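Local coordinates for U6 snRNA-associated Sm-like protein LSm8 (PDB 6PPN) that forms part of the nuclear LSM2-LSM8 ring, which binds the 3' end of U6 snRNA and helps assemble the spliceosomal U4/U6-U5 tri-snRNP, at residues R10-S24 / N33-S45. Numbering follows the deposited sequence.
Sequences RVQVITNDGRVVLGS and NLILSDSFERIIS. With nucleotides of chain A.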
loop_
_atom_site.group_PDB
_atom_site.type_symbol
_atom_site.label_atom_id
_atom_site.label_comp_id
_atom_site.label_asym_id
_atom_site.label_seq_id
_atom_site.Cartn_x
_atom_site.Cartn_y
_atom_site.Cartn_z
ATOM N N ARG H 10 -0.239 -19.546 20.107
ATOM C CA ARG H 10 0.454 -19.758 18.842
ATOM C C ARG H 10 -0.419 -19.273 17.703
ATOM O O ARG H 10 -1.619 -19.548 17.656
ATOM C CB ARG H 10 0.808 -21.221 18.624
ATOM C CG ARG H 10 1.801 -21.759 19.629
ATOM C CD ARG H 10 3.115 -20.952 19.682
ATOM N NE ARG H 10 4.019 -21.180 18.550
ATOM C CZ ARG H 10 5.276 -20.721 18.485
ATOM N NH1 ARG H 10 5.793 -20.016 19.485
ATOM N NH2 ARG H 10 6.031 -20.970 17.417
ATOM N N VAL H 11 0.186 -18.527 16.803
ATOM C CA VAL H 11 -0.511 -17.790 15.773
ATOM C C VAL H 11 0.309 -17.932 14.498
ATOM O O VAL H 11 1.522 -18.146 14.551
ATOM C CB VAL H 11 -0.644 -16.340 16.269
ATOM C CG1 VAL H 11 -0.166 -15.353 15.262
ATOM C CG2 VAL H 11 -2.055 -16.083 16.804
ATOM N N GLN H 12 -0.344 -17.842 13.343
ATOM C CA GLN H 12 0.338 -18.002 12.064
ATOM C C GLN H 12 0.014 -16.795 11.199
ATOM O O GLN H 12 -1.133 -16.599 10.812
ATOM C CB GLN H 12 -0.068 -19.290 11.342
ATOM C CG GLN H 12 0.402 -19.306 9.873
ATOM C CD GLN H 12 0.166 -20.633 9.168
ATOM O OE1 GLN H 12 0.835 -21.629 9.454
ATOM N NE2 GLN H 12 -0.789 -20.652 8.240
ATOM N N VAL H 13 1.027 -16.009 10.865
ATOM C CA VAL H 13 0.846 -14.754 10.152
ATOM C C VAL H 13 1.204 -14.979 8.702
ATOM O O VAL H 13 2.262 -15.552 8.401
ATOM C CB VAL H 13 1.735 -13.640 10.732
ATOM C CG1 VAL H 13 1.549 -12.372 9.895
ATOM C CG2 VAL H 13 1.398 -13.369 12.210
ATOM N N ILE H 14 0.331 -14.530 7.806
ATOM C CA ILE H 14 0.624 -14.453 6.384
ATOM C C ILE H 14 0.832 -12.984 6.064
ATOM O O ILE H 14 -0.072 -12.167 6.300
ATOM C CB ILE H 14 -0.511 -15.014 5.523
ATOM C CG1 ILE H 14 -0.920 -16.382 6.027
ATOM C CG2 ILE H 14 -0.046 -15.097 4.089
ATOM C CD1 ILE H 14 0.020 -17.367 5.655
ATOM N N THR H 15 1.993 -12.654 5.507
ATOM C CA THR H 15 2.347 -11.277 5.209
ATOM C C THR H 15 2.094 -10.962 3.743
ATOM O O THR H 15 1.808 -11.847 2.920
ATOM C CB THR H 15 3.811 -11.033 5.558
ATOM O OG1 THR H 15 4.608 -11.936 4.821
ATOM C CG2 THR H 15 4.059 -11.339 6.984
ATOM N N ASN H 16 2.190 -9.665 3.415
ATOM C CA ASN H 16 1.868 -9.242 2.056
ATOM C C ASN H 16 2.854 -9.775 1.032
ATOM O O ASN H 16 2.507 -9.842 -0.155
ATOM C CB ASN H 16 1.793 -7.716 1.966
ATOM C CG ASN H 16 0.558 -7.153 2.670
ATOM O OD1 ASN H 16 -0.216 -7.893 3.293
ATOM N ND2 ASN H 16 0.348 -5.850 2.540
ATOM N N ASP H 17 4.076 -10.133 1.442
ATOM C CA ASP H 17 5.039 -10.730 0.527
ATOM C C ASP H 17 4.939 -12.247 0.509
ATOM O O ASP H 17 5.819 -12.907 -0.054
ATOM C CB ASP H 17 6.474 -10.299 0.870
ATOM C CG ASP H 17 6.814 -10.489 2.344
ATOM O OD1 ASP H 17 6.004 -11.097 3.071
ATOM O OD2 ASP H 17 7.906 -10.044 2.783
ATOM N N GLY H 18 3.869 -12.815 1.064
ATOM C CA GLY H 18 3.626 -14.243 0.933
ATOM C C GLY H 18 4.309 -15.107 1.969
ATOM O O GLY H 18 4.230 -16.336 1.880
ATOM N N ARG H 19 4.943 -14.522 2.972
ATOM C CA ARG H 19 5.690 -15.352 3.899
ATOM C C ARG H 19 4.760 -15.851 4.995
ATOM O O ARG H 19 3.713 -15.270 5.257
ATOM C CB ARG H 19 6.864 -14.582 4.525
ATOM C CG ARG H 19 8.077 -14.492 3.640
ATOM C CD ARG H 19 8.569 -13.090 3.415
ATOM N NE ARG H 19 9.500 -12.571 4.416
ATOM C CZ ARG H 19 10.637 -11.943 4.112
ATOM N NH1 ARG H 19 11.424 -11.483 5.071
ATOM N NH2 ARG H 19 11.003 -11.790 2.843
ATOM N N VAL H 20 5.145 -16.963 5.614
ATOM C CA VAL H 20 4.350 -17.623 6.642
ATOM C C VAL H 20 5.209 -17.641 7.895
ATOM O O VAL H 20 6.280 -18.254 7.892
ATOM C CB VAL H 20 3.971 -19.053 6.221
ATOM C CG1 VAL H 20 3.195 -19.758 7.343
ATOM C CG2 VAL H 20 3.132 -19.018 4.944
ATOM N N VAL H 21 4.788 -16.951 8.957
ATOM C CA VAL H 21 5.589 -16.996 10.180
ATOM C C VAL H 21 4.702 -17.309 11.371
ATOM O O VAL H 21 3.635 -16.721 11.539
ATOM C CB VAL H 21 6.410 -15.699 10.426
ATOM C CG1 VAL H 21 7.029 -15.178 9.125
ATOM C CG2 VAL H 21 5.624 -14.651 11.081
ATOM N N LEU H 22 5.144 -18.250 12.187
ATOM C CA LEU H 22 4.385 -18.728 13.328
ATOM C C LEU H 22 5.043 -18.233 14.596
ATOM O O LEU H 22 6.279 -18.168 14.673
ATOM C CB LEU H 22 4.335 -20.256 13.357
ATOM C CG LEU H 22 3.420 -20.896 12.312
ATOM C CD1 LEU H 22 4.157 -21.049 10.980
ATOM C CD2 LEU H 22 2.903 -22.246 12.837
ATOM N N GLY H 23 4.237 -17.920 15.601
ATOM C CA GLY H 23 4.831 -17.592 16.893
ATOM C C GLY H 23 3.759 -17.246 17.901
ATOM O O GLY H 23 2.569 -17.270 17.600
ATOM N N SER H 24 4.200 -16.953 19.127
ATOM C CA SER H 24 3.270 -16.575 20.184
ATOM C C SER H 24 2.916 -15.097 20.109
ATOM O O SER H 24 3.802 -14.235 20.051
ATOM C CB SER H 24 3.869 -16.917 21.534
ATOM O OG SER H 24 4.206 -18.287 21.527
ATOM N N ASN H 33 0.256 -3.711 13.871
ATOM C CA ASN H 33 1.604 -4.100 14.282
ATOM C C ASN H 33 1.466 -5.299 15.214
ATOM O O ASN H 33 0.496 -5.398 15.958
ATOM C CB ASN H 33 2.328 -2.960 15.017
ATOM C CG ASN H 33 2.580 -1.729 14.141
ATOM O OD1 ASN H 33 2.787 -1.830 12.929
ATOM N ND2 ASN H 33 2.530 -0.539 14.767
ATOM N N LEU H 34 2.393 -6.244 15.132
ATOM C CA LEU H 34 2.312 -7.442 15.963
ATOM C C LEU H 34 3.670 -7.708 16.590
ATOM O O LEU H 34 4.701 -7.387 15.998
ATOM C CB LEU H 34 1.913 -8.688 15.167
ATOM C CG LEU H 34 0.713 -8.588 14.240
ATOM C CD1 LEU H 34 0.634 -9.864 13.427
ATOM C CD2 LEU H 34 -0.572 -8.396 15.029
ATOM N N ILE H 35 3.666 -8.304 17.790
ATOM C CA ILE H 35 4.855 -8.910 18.378
ATOM C C ILE H 35 4.637 -10.416 18.402
ATOM O O ILE H 35 3.707 -10.900 19.060
ATOM C CB ILE H 35 5.115 -8.417 19.811
ATOM C CG1 ILE H 35 5.245 -6.902 19.886
ATOM C CG2 ILE H 35 6.381 -9.080 20.368
ATOM C CD1 ILE H 35 5.152 -6.381 21.336
ATOM N N LEU H 36 5.545 -11.163 17.788
ATOM C CA LEU H 36 5.585 -12.612 17.922
ATOM C C LEU H 36 6.873 -13.001 18.631
ATOM O O LEU H 36 7.934 -12.442 18.347
ATOM C CB LEU H 36 5.554 -13.290 16.559
ATOM C CG LEU H 36 4.427 -12.875 15.637
ATOM C CD1 LEU H 36 4.449 -13.755 14.404
ATOM C CD2 LEU H 36 3.162 -13.004 16.361
ATOM N N SER H 37 6.793 -13.938 19.568
ATOM C CA SER H 37 7.995 -14.468 20.195
ATOM C C SER H 37 8.095 -15.959 19.929
ATOM O O SER H 37 7.110 -16.602 19.557
ATOM C CB SER H 37 8.011 -14.192 21.693
ATOM O OG SER H 37 6.963 -14.883 22.329
ATOM N N ASP H 38 9.297 -16.502 20.107
ATOM C CA ASP H 38 9.591 -17.884 19.718
ATOM C C ASP H 38 9.084 -18.184 18.311
ATOM O O ASP H 38 8.528 -19.251 18.029
ATOM C CB ASP H 38 9.018 -18.870 20.729
ATOM C CG ASP H 38 9.778 -18.863 22.014
ATOM O OD1 ASP H 38 10.973 -19.237 21.987
ATOM O OD2 ASP H 38 9.209 -18.428 23.040
ATOM N N SER H 39 9.267 -17.232 17.421
ATOM C CA SER H 39 8.694 -17.354 16.093
ATOM C C SER H 39 9.649 -18.051 15.129
ATOM O O SER H 39 10.859 -18.172 15.356
ATOM C CB SER H 39 8.352 -15.986 15.532
ATOM O OG SER H 39 9.559 -15.291 15.360
ATOM N N PHE H 40 9.079 -18.535 14.036
ATOM C CA PHE H 40 9.892 -19.124 12.979
ATOM C C PHE H 40 9.131 -18.959 11.677
ATOM O O PHE H 40 7.918 -18.747 11.671
ATOM C CB PHE H 40 10.245 -20.587 13.287
ATOM C CG PHE H 40 9.051 -21.467 13.486
ATOM C CD1 PHE H 40 8.520 -21.653 14.751
ATOM C CD2 PHE H 40 8.454 -22.108 12.408
ATOM C CE1 PHE H 40 7.412 -22.461 14.941
ATOM C CE2 PHE H 40 7.346 -22.924 12.593
ATOM C CZ PHE H 40 6.828 -23.105 13.863
ATOM N N GLU H 41 9.852 -18.979 10.564
ATOM C CA GLU H 41 9.211 -18.902 9.260
ATOM C C GLU H 41 9.107 -20.305 8.703
ATOM O O GLU H 41 10.006 -21.112 8.912
ATOM C CB GLU H 41 9.992 -18.028 8.282
ATOM C CG GLU H 41 9.431 -18.112 6.880
ATOM C CD GLU H 41 9.995 -17.077 5.923
ATOM O OE1 GLU H 41 9.419 -16.931 4.825
ATOM O OE2 GLU H 41 10.987 -16.402 6.269
ATOM N N ARG H 42 8.024 -20.588 7.988
ATOM C CA ARG H 42 7.869 -21.846 7.266
ATOM C C ARG H 42 7.890 -21.546 5.779
ATOM O O ARG H 42 7.162 -20.662 5.313
ATOM C CB ARG H 42 6.551 -22.547 7.607
ATOM C CG ARG H 42 6.624 -23.584 8.674
ATOM C CD ARG H 42 5.210 -24.055 9.056
ATOM N NE ARG H 42 5.286 -25.008 10.166
ATOM C CZ ARG H 42 4.262 -25.354 10.937
ATOM N NH1 ARG H 42 3.068 -24.830 10.728
ATOM N NH2 ARG H 42 4.438 -26.228 11.925
ATOM N N ILE H 43 8.741 -22.248 5.053
ATOM C CA ILE H 43 8.785 -22.145 3.603
ATOM C C ILE H 43 8.324 -23.487 3.056
ATOM O O ILE H 43 9.085 -24.462 3.027
ATOM C CB ILE H 43 10.171 -21.759 3.088
ATOM C CG1 ILE H 43 10.615 -20.442 3.742
ATOM C CG2 ILE H 43 10.137 -21.632 1.583
ATOM C CD1 ILE H 43 11.997 -19.998 3.347
ATOM N N ILE H 44 7.050 -23.547 2.714
ATOM C CA ILE H 44 6.447 -24.640 1.963
ATOM C C ILE H 44 6.589 -24.322 0.485
ATOM O O ILE H 44 6.366 -23.186 0.058
ATOM C CB ILE H 44 4.966 -24.811 2.355
ATOM C CG1 ILE H 44 4.855 -25.391 3.755
ATOM C CG2 ILE H 44 4.169 -25.600 1.296
ATOM C CD1 ILE H 44 3.465 -25.261 4.315
ATOM N N SER H 45 6.988 -25.317 -0.296
ATOM C CA SER H 45 7.156 -25.174 -1.729
ATOM C C SER H 45 6.632 -26.437 -2.401
ATOM O O SER H 45 6.172 -27.375 -1.745
ATOM C CB SER H 45 8.619 -24.947 -2.079
ATOM O OG SER H 45 9.303 -26.179 -1.995
ATOM P P U A 2 0.002 6.349 7.916
ATOM O OP1 U A 2 -0.981 6.979 6.989
ATOM O OP2 U A 2 -0.129 6.551 9.382
ATOM O "O5'" U A 2 0.058 4.775 7.774
ATOM C "C5'" U A 2 0.495 4.186 6.561
ATOM C "C4'" U A 2 0.302 2.704 6.628
ATOM O "O4'" U A 2 1.216 2.167 7.623
ATOM C "C3'" U A 2 -1.096 2.260 7.059
ATOM O "O3'" U A 2 -1.311 0.965 6.529
ATOM C "C2'" U A 2 -0.921 2.099 8.552
ATOM O "O2'" U A 2 -1.896 1.280 9.157
ATOM C "C1'" U A 2 0.473 1.476 8.601
ATOM N N1 U A 2 1.153 1.599 9.891
ATOM C C2 U A 2 1.618 0.439 10.480
ATOM O O2 U A 2 1.520 -0.680 9.957
ATOM N N3 U A 2 2.228 0.638 11.696
ATOM C C4 U A 2 2.415 1.843 12.358
ATOM O O4 U A 2 2.981 1.882 13.458
ATOM C C5 U A 2 1.893 2.981 11.676
ATOM C C6 U A 2 1.285 2.821 10.499
HETATM O O HOH W 1 1.981 -23.775 8.301
HETATM O O HOH W 2 10.310 -13.272 7.088
HETATM O O HOH W 3 7.156 -18.306 4.530
#
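R10 sets CG beside its backbone N (chi1 -65°) and bends again at chi2 and chi3, a fold that carries its guanidinium over G23 CA to the corner at D38. Arginine suits this place because NH1 and NH2 can both donate to D38 O, NH2 at 3.1 Å, with the oxygen in the guanidinium plane, while NH1 also reaches S24 OG. With an alanine here, D38 O would probably lose both guanidinium donors and G23 its cover. Glycine suits position 23, because a CB would collide with S39 CB where a beta bulge shifts the register between L22 and S24. This sharply bent antiparallel sheet belongs to the Sm fold: strand 20-24 pairs with 39-43 through L22 and F40, and with S37 beyond the bulge. F40 lays one ring face over L22 CB, 4.2 Å from the ring centroid, and L22 CD2 lies against a face of the R42 guanidinium. Inside the curl, branched apolar side chains interlock: V13 CG2 meets L34 CD1 tip to tip at 3.8 Å, and L36 CD1 nestles against V21 CG2. N33, held by D29 and G62, matches uracil U2 of chain A with acceptor and donor side by side, OD1 to N3 and ND2 to O4, both 2.8 Å.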